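Local coordinates for protein desmoplakin (Homo sapiens, PDB 3R6N) that probably helps anchor intermediate filaments at desmosomes, its plakin domain here forming a rigid rod of spectrin repeats that carries an SH3 domain, at residues R248-V262 against I349-N361. Sequence-based numbering, arbitrary orientation.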
ATOM      1  N   ARG A 248      -5.414 -36.843  -6.890  1.00116.29           N
ATOM      2  CA  ARG A 248      -4.173 -36.271  -7.398  1.00113.43           C
ATOM      3  C   ARG A 248      -4.452 -35.030  -8.233  1.00113.95           C
ATOM      4  O   ARG A 248      -3.730 -34.037  -8.149  1.00112.36           O
ATOM      5  CB  ARG A 248      -3.383 -37.295  -8.216  1.00111.72           C
ATOM      6  CG  ARG A 248      -2.036 -36.772  -8.692  1.00108.91           C
ATOM      7  CD  ARG A 248      -1.328 -37.761  -9.600  1.00107.54           C
ATOM      8  NE  ARG A 248      -0.134 -37.180 -10.212  1.00105.24           N
ATOM      9  CZ  ARG A 248       1.059 -37.135  -9.626  1.00103.17           C
ATOM     10  NH1 ARG A 248       1.221 -37.638  -8.409  1.00101.48           N
ATOM     11  NH2 ARG A 248       2.090 -36.590 -10.255  1.00101.37           N
ATOM     12  N   GLU A 249      -5.506 -35.088  -9.038  1.00 86.73           N
ATOM     13  CA  GLU A 249      -5.894 -33.949  -9.856  1.00 87.80           C
ATOM     14  C   GLU A 249      -6.147 -32.739  -8.973  1.00 88.31           C
ATOM     15  O   GLU A 249      -5.734 -31.627  -9.295  1.00 87.39           O
ATOM     16  CB  GLU A 249      -7.152 -34.270 -10.661  1.00 91.08           C
ATOM     17  CG  GLU A 249      -6.985 -35.420 -11.634  1.00 90.82           C
ATOM     18  CD  GLU A 249      -8.226 -35.650 -12.477  1.00 90.65           C
ATOM     19  OE1 GLU A 249      -9.165 -34.827 -12.387  1.00 93.33           O
ATOM     20  OE2 GLU A 249      -8.262 -36.654 -13.227  1.00 90.89           O
ATOM     21  N   LYS A 250      -6.823 -32.968  -7.853  1.00114.83           N
ATOM     22  CA  LYS A 250      -7.159 -31.894  -6.929  1.00115.66           C
ATOM     23  C   LYS A 250      -5.927 -31.325  -6.239  1.00112.64           C
ATOM     24  O   LYS A 250      -5.857 -30.123  -5.975  1.00112.45           O
ATOM     25  CB  LYS A 250      -8.176 -32.372  -5.892  1.00118.30           C
ATOM     26  CG  LYS A 250      -9.542 -32.667  -6.480  1.00121.93           C
ATOM     27  CD  LYS A 250     -10.539 -33.079  -5.413  1.00124.72           C
ATOM     28  CE  LYS A 250     -11.892 -33.384  -6.035  1.00128.58           C
ATOM     29  NZ  LYS A 250     -12.871 -33.882  -5.032  1.00131.52           N
ATOM     30  N   ILE A 251      -4.956 -32.183  -5.943  1.00 98.45           N
ATOM     31  CA  ILE A 251      -3.735 -31.716  -5.302  1.00 95.81           C
ATOM     32  C   ILE A 251      -2.751 -31.170  -6.332  1.00 93.54           C
ATOM     33  O   ILE A 251      -1.629 -30.798  -5.995  1.00 91.32           O
ATOM     34  CB  ILE A 251      -3.066 -32.803  -4.430  1.00 94.71           C
ATOM     35  CG1 ILE A 251      -2.344 -33.836  -5.289  1.00 93.19           C
ATOM     36  CG2 ILE A 251      -4.087 -33.473  -3.524  1.00 97.19           C
ATOM     37  CD1 ILE A 251      -1.660 -34.902  -4.470  1.00 91.38           C
ATOM     38  N   LEU A 252      -3.180 -31.130  -7.588  1.00108.33           N
ATOM     39  CA  LEU A 252      -2.422 -30.441  -8.623  1.00106.76           C
ATOM     40  C   LEU A 252      -2.970 -29.032  -8.779  1.00107.95           C
ATOM     41  O   LEU A 252      -2.282 -28.134  -9.262  1.00106.54           O
ATOM     42  CB  LEU A 252      -2.495 -31.191  -9.950  1.00107.11           C
ATOM     43  CG  LEU A 252      -1.409 -32.250 -10.149  1.00104.85           C
ATOM     44  CD1 LEU A 252      -1.685 -33.090 -11.385  1.00105.74           C
ATOM     45  CD2 LEU A 252      -0.039 -31.595 -10.234  1.00102.23           C
ATOM     46  N   GLU A 253      -4.219 -28.855  -8.365  1.00108.87           N
ATOM     47  CA  GLU A 253      -4.843 -27.541  -8.337  1.00110.36           C
ATOM     48  C   GLU A 253      -4.326 -26.763  -7.138  1.00109.00           C
ATOM     49  O   GLU A 253      -4.357 -25.535  -7.122  1.00109.09           O
ATOM     50  CB  GLU A 253      -6.368 -27.667  -8.277  1.00114.08           C
ATOM     51  CG  GLU A 253      -7.001 -28.158  -9.572  1.00116.00           C
ATOM     52  CD  GLU A 253      -8.483 -28.463  -9.427  1.00119.88           C
ATOM     53  OE1 GLU A 253      -8.999 -28.408  -8.289  1.00121.02           O
ATOM     54  OE2 GLU A 253      -9.129 -28.762 -10.455  1.00122.00           O
ATOM     55  N   TYR A 254      -3.852 -27.490  -6.132  1.00137.32           N
ATOM     56  CA  TYR A 254      -3.229 -26.869  -4.970  1.00135.98           C
ATOM     57  C   TYR A 254      -1.864 -26.313  -5.345  1.00133.05           C
ATOM     58  O   TYR A 254      -1.525 -25.189  -4.988  1.00132.31           O
ATOM     59  CB  TYR A 254      -3.066 -27.876  -3.834  1.00135.91           C
ATOM     60  CG  TYR A 254      -4.365 -28.341  -3.223  1.00138.89           C
ATOM     61  CD1 TYR A 254      -5.455 -27.488  -3.123  1.00141.31           C
ATOM     62  CD2 TYR A 254      -4.497 -29.636  -2.740  1.00139.43           C
ATOM     63  CE1 TYR A 254      -6.645 -27.914  -2.560  1.00144.28           C
ATOM     64  CE2 TYR A 254      -5.678 -30.074  -2.177  1.00142.31           C
ATOM     65  CZ  TYR A 254      -6.748 -29.210  -2.089  1.00144.77           C
ATOM     66  OH  TYR A 254      -7.921 -29.652  -1.529  1.00147.86           O
ATOM     67  N   LYS A 255      -1.085 -27.112  -6.065  1.00109.89           N
ATOM     68  CA  LYS A 255       0.243 -26.704  -6.505  1.00107.15           C
ATOM     69  C   LYS A 255       0.208 -25.319  -7.153  1.00106.99           C
ATOM     70  O   LYS A 255       1.138 -24.528  -7.003  1.00103.95           O
ATOM     71  CB  LYS A 255       0.806 -27.735  -7.482  1.00106.34           C
ATOM     72  CG  LYS A 255       2.246 -27.502  -7.899  1.00102.72           C
ATOM     73  CD  LYS A 255       2.653 -28.504  -8.968  1.00102.57           C
ATOM     74  CE  LYS A 255       4.078 -28.279  -9.434  1.00 99.32           C
ATOM     75  NZ  LYS A 255       4.389 -29.094 -10.640  1.00 99.48           N
ATOM     76  N   ARG A 256      -0.876 -25.033  -7.866  1.00 92.28           N
ATOM     77  CA  ARG A 256      -1.057 -23.737  -8.508  1.00 92.65           C
ATOM     78  C   ARG A 256      -1.494 -22.677  -7.503  1.00 92.57           C
ATOM     79  O   ARG A 256      -1.057 -21.533  -7.568  1.00 90.96           O
ATOM     80  CB  ARG A 256      -2.072 -23.842  -9.644  1.00 94.72           C
ATOM     81  CG  ARG A 256      -1.717 -24.899 -10.670  1.00 94.73           C
ATOM     82  CD  ARG A 256      -0.246 -24.813 -11.042  1.00 91.79           C
ATOM     83  NE  ARG A 256       0.118 -25.755 -12.095  1.00 91.43           N
ATOM     84  CZ  ARG A 256       1.316 -25.806 -12.671  1.00 89.33           C
ATOM     85  NH1 ARG A 256       2.271 -24.966 -12.294  1.00 87.34           N
ATOM     86  NH2 ARG A 256       1.559 -26.697 -13.625  1.00 89.27           N
ATOM     87  N   GLN A 257      -2.366 -23.065  -6.579  1.00109.70           N
ATOM     88  CA  GLN A 257      -2.779 -22.182  -5.496  1.00110.34           C
ATOM     89  C   GLN A 257      -1.587 -21.893  -4.591  1.00107.78           C
ATOM     90  O   GLN A 257      -1.389 -20.765  -4.137  1.00106.51           O
ATOM     91  CB  GLN A 257      -3.904 -22.827  -4.683  1.00113.53           C
ATOM     92  CG  GLN A 257      -4.308 -22.044  -3.442  1.00114.56           C
ATOM     93  CD  GLN A 257      -5.189 -22.846  -2.497  1.00116.69           C
ATOM     94  OE1 GLN A 257      -5.505 -24.010  -2.757  1.00117.45           O
ATOM     95  NE2 GLN A 257      -5.587 -22.226  -1.390  1.00117.74           N
ATOM     96  N   VAL A 258      -0.793 -22.929  -4.340  1.00 78.85           N
ATOM     97  CA  VAL A 258       0.367 -22.841  -3.463  1.00 75.32           C
ATOM     98  C   VAL A 258       1.467 -22.003  -4.085  1.00 72.25           C
ATOM     99  O   VAL A 258       2.090 -21.184  -3.412  1.00 74.62           O
ATOM    100  CB  VAL A 258       0.939 -24.236  -3.152  1.00 74.58           C
ATOM    101  CG1 VAL A 258       2.318 -24.121  -2.516  1.00 75.91           C
ATOM    102  CG2 VAL A 258      -0.016 -25.009  -2.258  1.00 77.25           C
ATOM    103  N   GLN A 259       1.706 -22.214  -5.375  1.00 99.44           N
ATOM    104  CA  GLN A 259       2.732 -21.461  -6.080  1.00 96.81           C
ATOM    105  C   GLN A 259       2.396 -19.971  -6.100  1.00 96.97           C
ATOM    106  O   GLN A 259       3.292 -19.132  -6.118  1.00 94.50           O
ATOM    107  CB  GLN A 259       2.941 -22.006  -7.497  1.00 97.05           C
ATOM    108  CG  GLN A 259       4.234 -21.546  -8.155  1.00 94.11           C
ATOM    109  CD  GLN A 259       5.453 -21.704  -7.254  1.00 91.57           C
ATOM    110  OE1 GLN A 259       6.386 -20.898  -7.307  1.00 89.68           O
ATOM    111  NE2 GLN A 259       5.457 -22.749  -6.434  1.00 92.00           N
ATOM    112  N   ASN A 260       1.107 -19.644  -6.085  1.00 95.57           N
ATOM    113  CA  ASN A 260       0.686 -18.249  -5.998  1.00 96.24           C
ATOM    114  C   ASN A 260       1.109 -17.606  -4.679  1.00 94.19           C
ATOM    115  O   ASN A 260       1.596 -16.476  -4.655  1.00 92.49           O
ATOM    116  CB  ASN A 260      -0.829 -18.111  -6.198  1.00 99.17           C
ATOM    117  CG  ASN A 260      -1.255 -18.376  -7.632  1.00100.16           C
ATOM    118  OD1 ASN A 260      -2.436 -18.277  -7.972  1.00102.27           O
ATOM    119  ND2 ASN A 260      -0.291 -18.710  -8.485  1.00 99.07           N
ATOM    120  N   LEU A 261       0.922 -18.338  -3.585  1.00 84.34           N
ATOM    121  CA  LEU A 261       1.326 -17.869  -2.266  1.00 82.90           C
ATOM    122  C   LEU A 261       2.836 -17.682  -2.183  1.00 79.53           C
ATOM    123  O   LEU A 261       3.317 -16.713  -1.600  1.00 78.23           O
ATOM    124  CB  LEU A 261       0.854 -18.833  -1.176  1.00 84.42           C
ATOM    125  CG  LEU A 261      -0.402 -18.429  -0.402  1.00 87.19           C
ATOM    126  CD1 LEU A 261      -1.532 -18.077  -1.351  1.00 90.13           C
ATOM    127  CD2 LEU A 261      -0.821 -19.536   0.549  1.00 88.97           C
ATOM    128  N   VAL A 262       3.584 -18.612  -2.768  1.00 87.02           N
ATOM    129  CA  VAL A 262       5.034 -18.488  -2.800  1.00 84.54           C
ATOM    130  C   VAL A 262       5.427 -17.140  -3.395  1.00 83.08           C
ATOM    131  O   VAL A 262       6.296 -16.443  -2.869  1.00 81.66           O
ATOM    132  CB  VAL A 262       5.687 -19.618  -3.622  1.00 84.00           C
ATOM    133  CG1 VAL A 262       7.193 -19.407  -3.717  1.00 82.06           C
ATOM    134  CG2 VAL A 262       5.372 -20.969  -3.005  1.00 85.42           C
ATOM    135  N   ILE A 349       4.059 -23.888   4.234  1.00 85.23           N
ATOM    136  CA  ILE A 349       2.932 -24.354   3.438  1.00 85.75           C
ATOM    137  C   ILE A 349       3.386 -25.219   2.270  1.00 87.95           C
ATOM    138  O   ILE A 349       2.703 -26.165   1.886  1.00 89.76           O
ATOM    139  CB  ILE A 349       2.108 -23.177   2.893  1.00 84.18           C
ATOM    140  CG1 ILE A 349       1.450 -22.412   4.042  1.00 82.65           C
ATOM    141  CG2 ILE A 349       1.054 -23.667   1.912  1.00 86.24           C
ATOM    142  CD1 ILE A 349       0.633 -21.227   3.583  1.00 81.70           C
ATOM    143  N   GLU A 350       4.544 -24.893   1.708  1.00100.01           N
ATOM    144  CA  GLU A 350       5.053 -25.620   0.554  1.00102.71           C
ATOM    145  C   GLU A 350       5.470 -27.030   0.948  1.00105.26           C
ATOM    146  O   GLU A 350       5.321 -27.969   0.169  1.00107.64           O
ATOM    147  CB  GLU A 350       6.227 -24.874  -0.079  1.00103.31           C
ATOM    148  CG  GLU A 350       6.454 -25.209  -1.544  1.00106.22           C
ATOM    149  CD  GLU A 350       7.536 -24.355  -2.179  1.00107.33           C
ATOM    150  OE1 GLU A 350       8.635 -24.257  -1.591  1.00108.20           O
ATOM    151  OE2 GLU A 350       7.284 -23.781  -3.261  1.00108.11           O
ATOM    152  N   GLN A 351       5.984 -27.171   2.165  1.00 94.01           N
ATOM    153  CA  GLN A 351       6.449 -28.462   2.663  1.00 97.13           C
ATOM    154  C   GLN A 351       5.295 -29.380   3.055  1.00 97.36           C
ATOM    155  O   GLN A 351       5.459 -30.600   3.115  1.00 99.94           O
ATOM    156  CB  GLN A 351       7.403 -28.270   3.844  1.00 97.40           C
ATOM    157  CG  GLN A 351       8.775 -27.751   3.449  1.00 98.38           C
ATOM    158  CD  GLN A 351       9.561 -27.211   4.631  1.00 98.22           C
ATOM    159  OE1 GLN A 351       9.006 -26.551   5.513  1.00 96.26           O
ATOM    160  NE2 GLN A 351      10.862 -27.489   4.654  1.00100.82           N
ATOM    161  N   TYR A 352       4.133 -28.795   3.330  1.00101.72           N
ATOM    162  CA  TYR A 352       2.935 -29.584   3.594  1.00102.63           C
ATOM    163  C   TYR A 352       2.389 -30.156   2.291  1.00104.18           C
ATOM    164  O   TYR A 352       2.006 -31.323   2.231  1.00106.66           O
ATOM    165  CB  TYR A 352       1.866 -28.749   4.301  1.00100.67           C
ATOM    166  CG  TYR A 352       2.141 -28.523   5.770  1.00100.51           C
ATOM    167  CD1 TYR A 352       2.748 -27.356   6.214  1.00 98.51           C
ATOM    168  CD2 TYR A 352       1.795 -29.477   6.715  1.00102.98           C
ATOM    169  CE1 TYR A 352       3.002 -27.146   7.558  1.00 99.23           C
ATOM    170  CE2 TYR A 352       2.045 -29.275   8.060  1.00103.84           C
ATOM    171  CZ  TYR A 352       2.648 -28.107   8.474  1.00102.07           C
ATOM    172  OH  TYR A 352       2.900 -27.899   9.809  1.00103.73           O
ATOM    173  N   TYR A 353       2.360 -29.330   1.249  1.00 92.62           N
ATOM    174  CA  TYR A 353       1.976 -29.801  -0.072  1.00 90.94           C
ATOM    175  C   TYR A 353       2.853 -30.980  -0.485  1.00 91.40           C
ATOM    176  O   TYR A 353       2.356 -31.988  -0.974  1.00 88.09           O
ATOM    177  CB  TYR A 353       2.081 -28.675  -1.104  1.00 89.78           C
ATOM    178  CG  TYR A 353       2.113 -29.177  -2.531  1.00 88.55           C
ATOM    179  CD1 TYR A 353       0.957 -29.221  -3.301  1.00 85.21           C
ATOM    180  CD2 TYR A 353       3.301 -29.620  -3.102  1.00 88.69           C
ATOM    181  CE1 TYR A 353       0.986 -29.687  -4.602  1.00 84.48           C
ATOM    182  CE2 TYR A 353       3.339 -30.090  -4.399  1.00 84.92           C
ATOM    183  CZ  TYR A 353       2.182 -30.121  -5.147  1.00 84.03           C
ATOM    184  OH  TYR A 353       2.229 -30.592  -6.443  1.00 83.33           O
ATOM    185  N   GLU A 354       4.160 -30.845  -0.281  1.00 82.97           N
ATOM    186  CA  GLU A 354       5.116 -31.890  -0.635  1.00 84.27           C
ATOM    187  C   GLU A 354       4.919 -33.151   0.201  1.00 85.18           C
ATOM    188  O   GLU A 354       5.134 -34.263  -0.280  1.00 84.80           O
ATOM    189  CB  GLU A 354       6.550 -31.384  -0.463  1.00 87.11           C
ATOM    190  CG  GLU A 354       6.926 -30.219  -1.362  1.00 86.16           C
ATOM    191  CD  GLU A 354       7.187 -30.639  -2.794  1.00 84.75           C
ATOM    192  OE1 GLU A 354       7.036 -31.842  -3.107  1.00 84.32           O
ATOM    193  OE2 GLU A 354       7.548 -29.761  -3.607  1.00 84.18           O
ATOM    194  N   ALA A 355       4.523 -32.969   1.457  1.00 85.68           N
ATOM    195  CA  ALA A 355       4.258 -34.093   2.347  1.00 86.29           C
ATOM    196  C   ALA A 355       3.062 -34.884   1.838  1.00 81.67           C
ATOM    197  O   ALA A 355       3.096 -36.114   1.780  1.00 81.55           O
ATOM    198  CB  ALA A 355       4.006 -33.603   3.758  1.00 87.82           C
ATOM    199  N   ILE A 356       1.999 -34.170   1.481  1.00 91.86           N
ATOM    200  CA  ILE A 356       0.824 -34.796   0.894  1.00 90.39           C
ATOM    201  C   ILE A 356       1.205 -35.539  -0.377  1.00 89.22           C
ATOM    202  O   ILE A 356       0.863 -36.711  -0.547  1.00 88.81           O
ATOM    203  CB  ILE A 356      -0.266 -33.763   0.568  1.00 89.74           C
ATOM    204  CG1 ILE A 356      -0.997 -33.344   1.843  1.00 90.92           C
ATOM    205  CG2 ILE A 356      -1.253 -34.329  -0.442  1.00 88.56           C
ATOM    206  CD1 ILE A 356      -2.140 -32.388   1.600  1.00 90.79           C
ATOM    207  N   LEU A 357       1.922 -34.853  -1.262  1.00 95.90           N
ATOM    208  CA  LEU A 357       2.332 -35.438  -2.532  1.00 94.87           C
ATOM    209  C   LEU A 357       3.064 -36.762  -2.321  1.00 95.60           C
ATOM    210  O   LEU A 357       2.871 -37.716  -3.075  1.00 94.71           O
ATOM    211  CB  LEU A 357       3.218 -34.459  -3.299  1.00 94.85           C
ATOM    212  CG  LEU A 357       3.129 -34.539  -4.823  1.00 93.29           C
ATOM    213  CD1 LEU A 357       1.674 -34.542  -5.260  1.00 92.00           C
ATOM    214  CD2 LEU A 357       3.889 -33.389  -5.475  1.00 93.41           C
ATOM    215  N   ALA A 358       3.898 -36.812  -1.286  1.00 74.25           N
ATOM    216  CA  ALA A 358       4.658 -38.011  -0.957  1.00 74.89           C
ATOM    217  C   ALA A 358       3.741 -39.097  -0.404  1.00 75.24           C
ATOM    218  O   ALA A 358       3.860 -40.272  -0.761  1.00 74.97           O
ATOM    219  CB  ALA A 358       5.749 -37.680   0.047  1.00 76.48           C
ATOM    220  N   LEU A 359       2.834 -38.695   0.479  1.00 98.61           N
ATOM    221  CA  LEU A 359       1.874 -39.619   1.066  1.00 98.49           C
ATOM    222  C   LEU A 359       1.040 -40.268  -0.027  1.00 96.87           C
ATOM    223  O   LEU A 359       0.765 -41.466   0.014  1.00 96.87           O
ATOM    224  CB  LEU A 359       0.963 -38.885   2.047  1.00 98.89           C
ATOM    225  CG  LEU A 359      -0.184 -39.710   2.622  1.00 98.96           C
ATOM    226  CD1 LEU A 359       0.360 -40.885   3.422  1.00100.11           C
ATOM    227  CD2 LEU A 359      -1.097 -38.847   3.476  1.00 99.55           C
ATOM    228  N   TRP A 360       0.638 -39.463  -1.006  1.00 91.07           N
ATOM    229  CA  TRP A 360      -0.128 -39.955  -2.140  1.00 89.83           C
ATOM    230  C   TRP A 360       0.672 -41.016  -2.880  1.00 89.51           C
ATOM    231  O   TRP A 360       0.154 -42.082  -3.202  1.00 89.23           O
ATOM    232  CB  TRP A 360      -0.474 -38.806  -3.088  1.00 88.88           C
ATOM    233  CG  TRP A 360      -1.500 -39.160  -4.127  1.00 88.12           C
ATOM    234  CD1 TRP A 360      -2.840 -38.913  -4.070  1.00 88.57           C
ATOM    235  CD2 TRP A 360      -1.269 -39.822  -5.381  1.00 87.22           C
ATOM    236  NE1 TRP A 360      -3.458 -39.378  -5.205  1.00 88.17           N
ATOM    237  CE2 TRP A 360      -2.517 -39.940  -6.027  1.00 87.18           C
ATOM    238  CE3 TRP A 360      -0.130 -40.323  -6.021  1.00 86.74           C
ATOM    239  CZ2 TRP A 360      -2.658 -40.538  -7.276  1.00 86.55           C
ATOM    240  CZ3 TRP A 360      -0.274 -40.917  -7.261  1.00 85.94           C
ATOM    241  CH2 TRP A 360      -1.527 -41.019  -7.875  1.00 85.78           C
ATOM    242  N   ASN A 361       1.940 -40.716  -3.143  1.00 97.00           N
ATOM    243  CA  ASN A 361       2.814 -41.651  -3.844  1.00 97.08           C
ATOM    244  C   ASN A 361       2.922 -42.996  -3.132  1.00 98.08           C
ATOM    245  O   ASN A 361       2.982 -44.042  -3.774  1.00 97.82           O
ATOM    246  CB  ASN A 361       4.208 -41.052  -4.050  1.00 98.05           C
ATOM    247  CG  ASN A 361       4.264 -40.093  -5.222  1.00 96.88           C
ATOM    248  OD1 ASN A 361       3.423 -40.139  -6.121  1.00 95.29           O
ATOM    249  ND2 ASN A 361       5.264 -39.219  -5.221  1.00 97.92           N
TER
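With CG anti to the backbone N in both Arg248 (chi1 -176°) and Trp360 (chi1 -168°), the arginine chain runs out extended across one face of the indole, and the two side chains cross at about a right angle. This is the Arg248 end of an antiparallel pair in a three-helix bundle of the spectrin-repeat kind, with axes 10.3 Å apart at closest approach; helix 167-225 packs against Tyr254 and Leu261 as the third member. Arg248 CB sits over the rim of the indole and CD stands over the six-membered ring, 4.0 Å from its centroid, a CH-pi contact. The guanidinium lies farther along, tilted against the ring, and adds at most a weak cation-pi attraction. Trp360 NE1 is held by Leu244 O, one turn back on the helix of Arg248, which helps hold the indole's rotation.

One turn on, toward Val262, Ile251 puts CG1 between its backbone N and carbonyl carbon (chi1 76°), and CD1 reaches Leu357 CD1 at 3.4 Å, with Ile356 CG2 and Trp360 CD1 also close by. Tyr353 then pushes its ring between the helices: Tyr254 CB and the backbone oxygen of Ile251 lie at the ring edge, while the extended methylenes of Lys255 run obliquely past the hydroxyl end, with CD 3.3 Å from Tyr353 OH. Past the ring the contact thins to aliphatic groups, Val258 CG2 against Tyr353 CB and, on the side of helix 167-225, Leu261 CD2 at 3.8 Å from Ile349 CD1. At the far end Glu350, extended beyond CG, reaches across toward helix 248-262, where Glu350 OE2 lies 3.4 Å from Val262 CG2.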